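Local coordinates for transmembrane oligosaccharyl transferase (PDB 3WAJ), which is an archaeal AglB-type member of the STT3 family, a membrane protein with a GT-C helical part, a soluble core domain and a bound zinc ion, at residues A[521-526]-A[536-541]; A[55-60]-A[526-531]. All blocks are in the same frame, centred on the assembly; numbering follows the deposited sequence.

Contact 1 (A[521-526]-A[536-541])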
ATOM      1  N   ASP A 521      22.183  -5.242  -9.989  1.00 33.02           N
ATOM      2  CA  ASP A 521      21.979  -4.029 -10.795  1.00 30.35           C
ATOM      3  C   ASP A 521      21.693  -4.298 -12.268  1.00 35.77           C
ATOM      4  O   ASP A 521      20.798  -3.673 -12.836  1.00 42.05           O
ATOM      5  CB  ASP A 521      23.125  -3.023 -10.607  1.00 26.94           C
ATOM      6  CG  ASP A 521      23.104  -2.347  -9.224  1.00 39.15           C
ATOM      7  OD1 ASP A 521      24.010  -1.540  -8.948  1.00 44.52           O
ATOM      8  OD2 ASP A 521      22.185  -2.606  -8.423  1.00 41.65           O
ATOM      9  N   GLU A 522      22.419  -5.229 -12.889  1.00 39.12           N
ATOM     10  CA  GLU A 522      22.110  -5.607 -14.287  1.00 38.17           C
ATOM     11  C   GLU A 522      20.723  -6.212 -14.393  1.00 34.70           C
ATOM     12  O   GLU A 522      19.941  -5.861 -15.276  1.00 38.67           O
ATOM     13  CB  GLU A 522      23.061  -6.683 -14.818  1.00 43.51           C
ATOM     14  CG  GLU A 522      24.525  -6.411 -14.720  1.00 59.60           C
ATOM     15  CD  GLU A 522      25.321  -7.691 -14.830  1.00 63.54           C
ATOM     16  OE1 GLU A 522      24.767  -8.751 -14.464  1.00 66.81           O
ATOM     17  OE2 GLU A 522      26.479  -7.645 -15.291  1.00 63.51           O
ATOM     18  N   TYR A 523      20.446  -7.168 -13.506  1.00 32.09           N
ATOM     19  CA  TYR A 523      19.239  -7.987 -13.606  1.00 36.45           C
ATOM     20  C   TYR A 523      18.003  -7.115 -13.405  1.00 37.88           C
ATOM     21  O   TYR A 523      16.999  -7.272 -14.095  1.00 38.39           O
ATOM     22  CB  TYR A 523      19.284  -9.154 -12.595  1.00 34.56           C
ATOM     23  CG  TYR A 523      18.249 -10.219 -12.865  1.00 32.54           C
ATOM     24  CD1 TYR A 523      17.418 -10.664 -11.859  1.00 28.76           C
ATOM     25  CD2 TYR A 523      18.091 -10.762 -14.139  1.00 31.40           C
ATOM     26  CE1 TYR A 523      16.465 -11.647 -12.095  1.00 28.18           C
ATOM     27  CE2 TYR A 523      17.134 -11.728 -14.396  1.00 26.93           C
ATOM     28  CZ  TYR A 523      16.328 -12.173 -13.367  1.00 33.38           C
ATOM     29  OH  TYR A 523      15.367 -13.135 -13.598  1.00 36.30           O
ATOM     30  N   TYR A 524      18.112  -6.174 -12.472  1.00 39.48           N
ATOM     31  CA  TYR A 524      17.086  -5.169 -12.209  1.00 36.40           C
ATOM     32  C   TYR A 524      16.573  -4.515 -13.494  1.00 36.11           C
ATOM     33  O   TYR A 524      15.394  -4.164 -13.585  1.00 28.52           O
ATOM     34  CB  TYR A 524      17.695  -4.100 -11.294  1.00 40.09           C
ATOM     35  CG  TYR A 524      16.721  -3.150 -10.641  1.00 35.11           C
ATOM     36  CD1 TYR A 524      16.530  -1.871 -11.149  1.00 31.27           C
ATOM     37  CD2 TYR A 524      16.003  -3.529  -9.509  1.00 29.97           C
ATOM     38  CE1 TYR A 524      15.657  -0.991 -10.559  1.00 33.09           C
ATOM     39  CE2 TYR A 524      15.109  -2.652  -8.907  1.00 28.80           C
ATOM     40  CZ  TYR A 524      14.946  -1.380  -9.437  1.00 34.15           C
ATOM     41  OH  TYR A 524      14.077  -0.481  -8.860  1.00 29.11           O
ATOM     42  N   LEU A 525      17.453  -4.368 -14.489  1.00 27.52           N
ATOM     43  CA  LEU A 525      17.090  -3.641 -15.706  1.00 32.01           C
ATOM     44  C   LEU A 525      16.703  -4.532 -16.886  1.00 40.40           C
ATOM     45  O   LEU A 525      16.389  -4.037 -17.964  1.00 44.16           O
ATOM     46  CB  LEU A 525      18.193  -2.668 -16.090  1.00 33.99           C
ATOM     47  CG  LEU A 525      18.512  -1.690 -14.958  1.00 36.72           C
ATOM     48  CD1 LEU A 525      19.761  -0.900 -15.270  1.00 28.78           C
ATOM     49  CD2 LEU A 525      17.329  -0.738 -14.729  1.00 28.86           C
ATOM     50  N   GLN A 526      16.698  -5.846 -16.678  1.00 36.19           N
ATOM     51  CA  GLN A 526      16.403  -6.780 -17.764  1.00 30.64           C
ATOM     52  C   GLN A 526      14.921  -6.943 -18.051  1.00 35.56           C
ATOM     53  O   GLN A 526      14.065  -6.905 -17.145  1.00 35.78           O
ATOM     54  CB  GLN A 526      16.978  -8.169 -17.470  1.00 35.81           C
ATOM     55  CG  GLN A 526      18.473  -8.217 -17.445  1.00 43.52           C
ATOM     56  CD  GLN A 526      19.067  -7.788 -18.760  1.00 48.44           C
ATOM     57  OE1 GLN A 526      19.789  -6.796 -18.828  1.00 57.02           O
ATOM     58  NE2 GLN A 526      18.769  -8.535 -19.817  1.00 47.01           N
ATOM     59  N   GLU A 536       5.871 -22.427  -8.857  1.00 41.64           N
ATOM     60  CA  GLU A 536       7.152 -23.029  -8.471  1.00 44.73           C
ATOM     61  C   GLU A 536       8.283 -21.967  -8.491  1.00 53.40           C
ATOM     62  O   GLU A 536       8.182 -20.968  -9.222  1.00 46.80           O
ATOM     63  CB  GLU A 536       7.457 -24.232  -9.384  1.00 42.82           C
ATOM     64  CG  GLU A 536       6.629 -25.522  -9.115  1.00 97.94           C
ATOM     65  CD  GLU A 536       6.664 -26.544 -10.273  1.00102.18           C
ATOM     66  OE1 GLU A 536       6.592 -26.130 -11.452  1.00 99.63           O
ATOM     67  OE2 GLU A 536       6.755 -27.767 -10.009  1.00107.29           O
ATOM     68  N   PRO A 537       9.342 -22.164  -7.676  1.00 50.16           N
ATOM     69  CA  PRO A 537      10.442 -21.184  -7.635  1.00 40.67           C
ATOM     70  C   PRO A 537      10.939 -20.807  -9.041  1.00 38.37           C
ATOM     71  O   PRO A 537      11.089 -21.670  -9.883  1.00 35.72           O
ATOM     72  CB  PRO A 537      11.537 -21.925  -6.864  1.00 36.57           C
ATOM     73  CG  PRO A 537      10.777 -22.900  -5.973  1.00 36.99           C
ATOM     74  CD  PRO A 537       9.596 -23.335  -6.808  1.00 42.73           C
ATOM     75  N   PHE A 538      11.157 -19.521  -9.287  1.00 45.42           N
ATOM     76  CA  PHE A 538      11.564 -19.025 -10.596  1.00 37.75           C
ATOM     77  C   PHE A 538      12.973 -19.491 -10.858  1.00 35.37           C
ATOM     78  O   PHE A 538      13.743 -19.717  -9.933  1.00 42.64           O
ATOM     79  CB  PHE A 538      11.513 -17.489 -10.604  1.00 34.70           C
ATOM     80  CG  PHE A 538      11.857 -16.851 -11.933  1.00 27.84           C
ATOM     81  CD1 PHE A 538      10.892 -16.669 -12.912  1.00 25.26           C
ATOM     82  CD2 PHE A 538      13.139 -16.378 -12.181  1.00 28.04           C
ATOM     83  CE1 PHE A 538      11.211 -16.052 -14.140  1.00 26.28           C
ATOM     84  CE2 PHE A 538      13.471 -15.760 -13.402  1.00 26.32           C
ATOM     85  CZ  PHE A 538      12.505 -15.590 -14.378  1.00 22.02           C
ATOM     86  N   SER A 539      13.323 -19.613 -12.126  1.00 36.36           N
ATOM     87  CA  SER A 539      14.641 -20.091 -12.495  1.00 44.00           C
ATOM     88  C   SER A 539      15.549 -18.892 -12.785  1.00 45.35           C
ATOM     89  O   SER A 539      15.610 -18.409 -13.921  1.00 46.10           O
ATOM     90  CB  SER A 539      14.524 -21.009 -13.720  1.00 46.00           C
ATOM     91  OG  SER A 539      15.778 -21.558 -14.032  1.00 62.37           O
ATOM     92  N   TYR A 540      16.241 -18.404 -11.756  1.00 40.64           N
ATOM     93  CA  TYR A 540      17.089 -17.215 -11.888  1.00 37.23           C
ATOM     94  C   TYR A 540      18.335 -17.491 -12.723  1.00 36.23           C
ATOM     95  O   TYR A 540      18.865 -18.590 -12.667  1.00 38.07           O
ATOM     96  CB  TYR A 540      17.473 -16.683 -10.503  1.00 30.85           C
ATOM     97  CG  TYR A 540      16.274 -16.183  -9.743  1.00 28.72           C
ATOM     98  CD1 TYR A 540      15.536 -17.030  -8.939  1.00 26.39           C
ATOM     99  CD2 TYR A 540      15.872 -14.855  -9.840  1.00 28.36           C
ATOM    100  CE1 TYR A 540      14.412 -16.570  -8.234  1.00 29.53           C
ATOM    101  CE2 TYR A 540      14.764 -14.380  -9.145  1.00 25.44           C
ATOM    102  CZ  TYR A 540      14.031 -15.244  -8.345  1.00 33.74           C
ATOM    103  OH  TYR A 540      12.917 -14.772  -7.662  1.00 35.46           O
ATOM    104  N   PRO A 541      18.797 -16.482 -13.495  1.00 41.79           N
ATOM    105  CA  PRO A 541      19.935 -16.583 -14.426  1.00 43.00           C
ATOM    106  C   PRO A 541      21.251 -16.529 -13.683  1.00 41.85           C
ATOM    107  O   PRO A 541      22.327 -16.558 -14.284  1.00 48.49           O
ATOM    108  CB  PRO A 541      19.814 -15.314 -15.289  1.00 40.04           C
ATOM    109  CG  PRO A 541      18.482 -14.712 -14.945  1.00 43.73           C
ATOM    110  CD  PRO A 541      18.156 -15.154 -13.567  1.00 40.97           C
TER
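Tyr523, on helix 517-524, reaches across to Phe538, Tyr540 and Pro541 of the loop leading into strand 546-548, an apolar, aromatic-proline contact with no hydrogen bond between the two segments. The backbones stay apart, the nearest CA atoms being those of Tyr523 and Pro541 at 8.7 Å, so side chains alone make the contact. Tyr523 is its buried centre. With CG anti to the backbone N (chi1 -166°), its ring leaves the helix heading for the loop and meets Pro541 from the opposite direction. The pyrrolidine lies obliquely against the phenol, CG 3.3 Å from Tyr523 CE2 and CD 3.5 Å from Tyr523 CZ. Farther along, the phenol oxygen comes close to Phe538, OH to CE2 3.2 Å, again at an oblique angle to the ring. Tyr540 crosses Tyr523 at about a right angle and offers its ring edge, with CD2 4.0 Å from Tyr523 CE1. Both segments belong to the AglB core domain, and the nine residues joining them contain neither helix nor strand, so the contact closes an irregular excursion between the helix and the first strand of the mixed sheet. Within the loop, Phe538 packs edge-to-face on Tyr540, its CD2 3.8 Å above the centre of the Tyr540 ring, leaving the edge of that ring to Tyr523. The hydroxyl of Tyr540 is hydrogen-bonded to Pro70 O, and the backbone of Phe538 bonds to that of Pro75, which ties this loop to the N-terminal part of the chain. Pro70, Phe71 and Met564 also pack on Tyr523, while Pro541 lies at the exposed margin.

Contact 2 (A[55-60]-A[526-531])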
ATOM      1  N   ILE A  55       9.307   1.921 -14.092  1.00 39.30           N
ATOM      2  CA  ILE A  55       9.627   2.974 -15.052  1.00 38.76           C
ATOM      3  C   ILE A  55      11.129   2.951 -15.431  1.00 39.74           C
ATOM      4  O   ILE A  55      11.491   3.066 -16.592  1.00 42.85           O
ATOM      5  CB  ILE A  55       9.168   4.356 -14.529  1.00 33.37           C
ATOM      6  CG1 ILE A  55       7.643   4.454 -14.601  1.00 31.95           C
ATOM      7  CG2 ILE A  55       9.808   5.499 -15.326  1.00 31.43           C
ATOM      8  CD1 ILE A  55       7.039   5.612 -13.806  1.00 30.51           C
ATOM      9  N   GLU A  56      11.984   2.781 -14.435  1.00 40.28           N
ATOM     10  CA  GLU A  56      13.417   2.618 -14.628  1.00 45.43           C
ATOM     11  C   GLU A  56      13.720   1.450 -15.575  1.00 49.73           C
ATOM     12  O   GLU A  56      14.524   1.566 -16.499  1.00 53.31           O
ATOM     13  CB  GLU A  56      14.056   2.349 -13.264  1.00 43.38           C
ATOM     14  CG  GLU A  56      15.545   2.651 -13.142  1.00 53.32           C
ATOM     15  CD  GLU A  56      15.962   2.891 -11.691  1.00 63.85           C
ATOM     16  OE1 GLU A  56      15.099   2.788 -10.798  1.00 72.47           O
ATOM     17  OE2 GLU A  56      17.141   3.192 -11.433  1.00 69.54           O
ATOM     18  N   ASN A  57      13.077   0.318 -15.330  1.00 44.86           N
ATOM     19  CA  ASN A  57      13.263  -0.854 -16.170  1.00 42.42           C
ATOM     20  C   ASN A  57      12.701  -0.629 -17.583  1.00 47.83           C
ATOM     21  O   ASN A  57      13.285  -1.056 -18.579  1.00 53.00           O
ATOM     22  CB  ASN A  57      12.606  -2.076 -15.516  1.00 35.52           C
ATOM     23  CG  ASN A  57      12.758  -3.317 -16.342  1.00 39.08           C
ATOM     24  OD1 ASN A  57      12.159  -3.428 -17.411  1.00 44.36           O
ATOM     25  ND2 ASN A  57      13.557  -4.267 -15.857  1.00 38.64           N
ATOM     26  N   THR A  58      11.561   0.041 -17.660  1.00 43.62           N
ATOM     27  CA  THR A  58      10.933   0.324 -18.939  1.00 43.83           C
ATOM     28  C   THR A  58      11.761   1.323 -19.743  1.00 47.45           C
ATOM     29  O   THR A  58      11.907   1.181 -20.956  1.00 43.65           O
ATOM     30  CB  THR A  58       9.535   0.883 -18.739  1.00 41.36           C
ATOM     31  OG1 THR A  58       8.771  -0.036 -17.943  1.00 39.90           O
ATOM     32  CG2 THR A  58       8.855   1.101 -20.090  1.00 36.35           C
ATOM     33  N   ILE A  59      12.303   2.334 -19.065  1.00 44.60           N
ATOM     34  CA  ILE A  59      13.142   3.300 -19.752  1.00 49.80           C
ATOM     35  C   ILE A  59      14.296   2.555 -20.419  1.00 54.06           C
ATOM     36  O   ILE A  59      14.542   2.720 -21.612  1.00 53.26           O
ATOM     37  CB  ILE A  59      13.669   4.406 -18.820  1.00 45.80           C
ATOM     38  CG1 ILE A  59      12.562   5.429 -18.489  1.00 44.12           C
ATOM     39  CG2 ILE A  59      14.830   5.125 -19.476  1.00 41.15           C
ATOM     40  CD1 ILE A  59      13.002   6.541 -17.481  1.00 44.51           C
ATOM     41  N   HIS A  60      14.966   1.701 -19.650  1.00 53.19           N
ATOM     42  CA  HIS A  60      16.081   0.914 -20.157  1.00 46.04           C
ATOM     43  C   HIS A  60      15.722   0.053 -21.375  1.00 50.02           C
ATOM     44  O   HIS A  60      16.513  -0.054 -22.310  1.00 48.69           O
ATOM     45  CB  HIS A  60      16.644   0.027 -19.056  1.00 42.10           C
ATOM     46  CG  HIS A  60      17.884  -0.711 -19.458  1.00 46.62           C
ATOM     47  ND1 HIS A  60      19.141  -0.154 -19.371  1.00 48.62           N
ATOM     48  CD2 HIS A  60      18.055  -1.960 -19.953  1.00 46.23           C
ATOM     49  CE1 HIS A  60      20.037  -1.033 -19.787  1.00 51.84           C
ATOM     50  NE2 HIS A  60      19.403  -2.135 -20.150  1.00 49.67           N
ATOM     51  N   GLN A 526      16.698  -5.846 -16.678  1.00 36.19           N
ATOM     52  CA  GLN A 526      16.403  -6.780 -17.764  1.00 30.64           C
ATOM     53  C   GLN A 526      14.921  -6.943 -18.051  1.00 35.56           C
ATOM     54  O   GLN A 526      14.065  -6.905 -17.145  1.00 35.78           O
ATOM     55  CB  GLN A 526      16.978  -8.169 -17.470  1.00 35.81           C
ATOM     56  CG  GLN A 526      18.473  -8.217 -17.445  1.00 43.52           C
ATOM     57  CD  GLN A 526      19.067  -7.788 -18.760  1.00 48.44           C
ATOM     58  OE1 GLN A 526      19.789  -6.796 -18.828  1.00 57.02           O
ATOM     59  NE2 GLN A 526      18.769  -8.535 -19.817  1.00 47.01           N
ATOM     60  N   LEU A 527      14.638  -7.191 -19.323  1.00 33.83           N
ATOM     61  CA  LEU A 527      13.286  -7.390 -19.781  1.00 39.15           C
ATOM     62  C   LEU A 527      12.896  -8.839 -19.566  1.00 41.20           C
ATOM     63  O   LEU A 527      12.978  -9.649 -20.482  1.00 51.03           O
ATOM     64  CB  LEU A 527      13.191  -7.024 -21.263  1.00 37.88           C
ATOM     65  CG  LEU A 527      11.777  -7.051 -21.828  1.00 44.71           C
ATOM     66  CD1 LEU A 527      10.925  -5.987 -21.129  1.00 41.48           C
ATOM     67  CD2 LEU A 527      11.813  -6.836 -23.329  1.00 36.08           C
ATOM     68  N   TYR A 528      12.477  -9.171 -18.353  1.00 44.15           N
ATOM     69  CA  TYR A 528      12.092 -10.543 -18.043  1.00 46.35           C
ATOM     70  C   TYR A 528      10.945 -10.976 -18.940  1.00 49.57           C
ATOM     71  O   TYR A 528      10.075 -10.175 -19.278  1.00 45.30           O
ATOM     72  CB  TYR A 528      11.681 -10.680 -16.570  1.00 35.62           C
ATOM     73  CG  TYR A 528      12.464  -9.771 -15.667  1.00 36.02           C
ATOM     74  CD1 TYR A 528      13.765 -10.078 -15.308  1.00 36.56           C
ATOM     75  CD2 TYR A 528      11.904  -8.595 -15.182  1.00 33.52           C
ATOM     76  CE1 TYR A 528      14.492  -9.236 -14.490  1.00 40.73           C
ATOM     77  CE2 TYR A 528      12.615  -7.752 -14.360  1.00 33.20           C
ATOM     78  CZ  TYR A 528      13.913  -8.074 -14.018  1.00 38.38           C
ATOM     79  OH  TYR A 528      14.635  -7.239 -13.204  1.00 34.70           O
ATOM     80  N   PRO A 529      10.951 -12.252 -19.343  1.00 56.91           N
ATOM     81  CA  PRO A 529       9.864 -12.838 -20.138  1.00 52.15           C
ATOM     82  C   PRO A 529       8.698 -13.219 -19.233  1.00 45.77           C
ATOM     83  O   PRO A 529       8.911 -13.593 -18.081  1.00 47.16           O
ATOM     84  CB  PRO A 529      10.513 -14.101 -20.723  1.00 49.85           C
ATOM     85  CG  PRO A 529      11.501 -14.501 -19.704  1.00 56.61           C
ATOM     86  CD  PRO A 529      12.043 -13.214 -19.107  1.00 58.68           C
ATOM     87  N   THR A 530       7.479 -13.127 -19.741  1.00 48.57           N
ATOM     88  CA  THR A 530       6.303 -13.500 -18.955  1.00 46.20           C
ATOM     89  C   THR A 530       6.091 -15.009 -18.971  1.00 50.49           C
ATOM     90  O   THR A 530       5.928 -15.602 -20.036  1.00 63.22           O
ATOM     91  CB  THR A 530       5.038 -12.799 -19.463  1.00 37.74           C
ATOM     92  OG1 THR A 530       5.267 -11.382 -19.498  1.00 39.23           O
ATOM     93  CG2 THR A 530       3.853 -13.119 -18.550  1.00 32.17           C
ATOM     94  N   PRO A 531       6.110 -15.638 -17.784  1.00 47.69           N
ATOM     95  CA  PRO A 531       5.965 -17.095 -17.635  1.00 38.70           C
ATOM     96  C   PRO A 531       4.517 -17.527 -17.471  1.00 43.32           C
ATOM     97  O   PRO A 531       3.664 -16.721 -17.080  1.00 49.09           O
ATOM     98  CB  PRO A 531       6.718 -17.377 -16.332  1.00 42.03           C
ATOM     99  CG  PRO A 531       6.535 -16.117 -15.509  1.00 43.14           C
ATOM    100  CD  PRO A 531       6.502 -14.981 -16.514  1.00 47.30           C
TER
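Asn57 ND2 donates to Gln526 O from well above the carbonyl plane, 57° out of it, yet the bond is of ordinary length and nearly straight (3.0 Å from ND2 to O, 172° at the hydrogen). The acceptor lies in the plane of the Asn57 amide, so the tilt belongs to the carbonyl side. The same Gln526 O also sits 3.1 Å above the plane of the Tyr528 ring, over its centre. Tyr528 gets beneath it through an unusual first torsion, chi1 -34°, which folds the ring back under the turn that Tyr528 itself closes. That turn is an inverse gamma turn centred on Leu527, its weak bond running from Tyr528 N to Gln526 O. The turn follows helix 517-524 in the core domain, whereas Asn57 lies on helix 47-60 of the STT3 N-terminal part, whose Asp47 is a zinc ligand; the contact therefore joins parts 466 residues apart in sequence. The second N-H of the Asn57 amide is probably spent on Tyr524 O, so this one nitrogen would grip the carbonyls of Tyr524 and Gln526. The ring of Tyr528 also approaches the amide obliquely, CE2 3.9 Å from Asn57 ND2. Its hydroxyl probably bonds to Tyr523 O and is also hydrogen-bonded to Arg53 NH2, and Ile66 packs against both Asn57 and Tyr528.

How the contacts relate
Contact 1 (521-526 with 536-541) and contact 2 (55-60 with 526-531), their centres 10 Å apart, share Gln526 as a common segment end, although it touches across contact 2 alone. Contact 2 is the more buried and works through a polar amide, with Asn57 and Tyr528 inside and its exposed side at Gln526; contact 1 is partly buried, relies on ring and proline packing, and runs out to the surface at Pro541. One is internal to the core domain, the other fastens that domain to the STT3 N-terminal part. They are coupled by the edge-to-face meeting of the Tyr523 and Tyr528 rings.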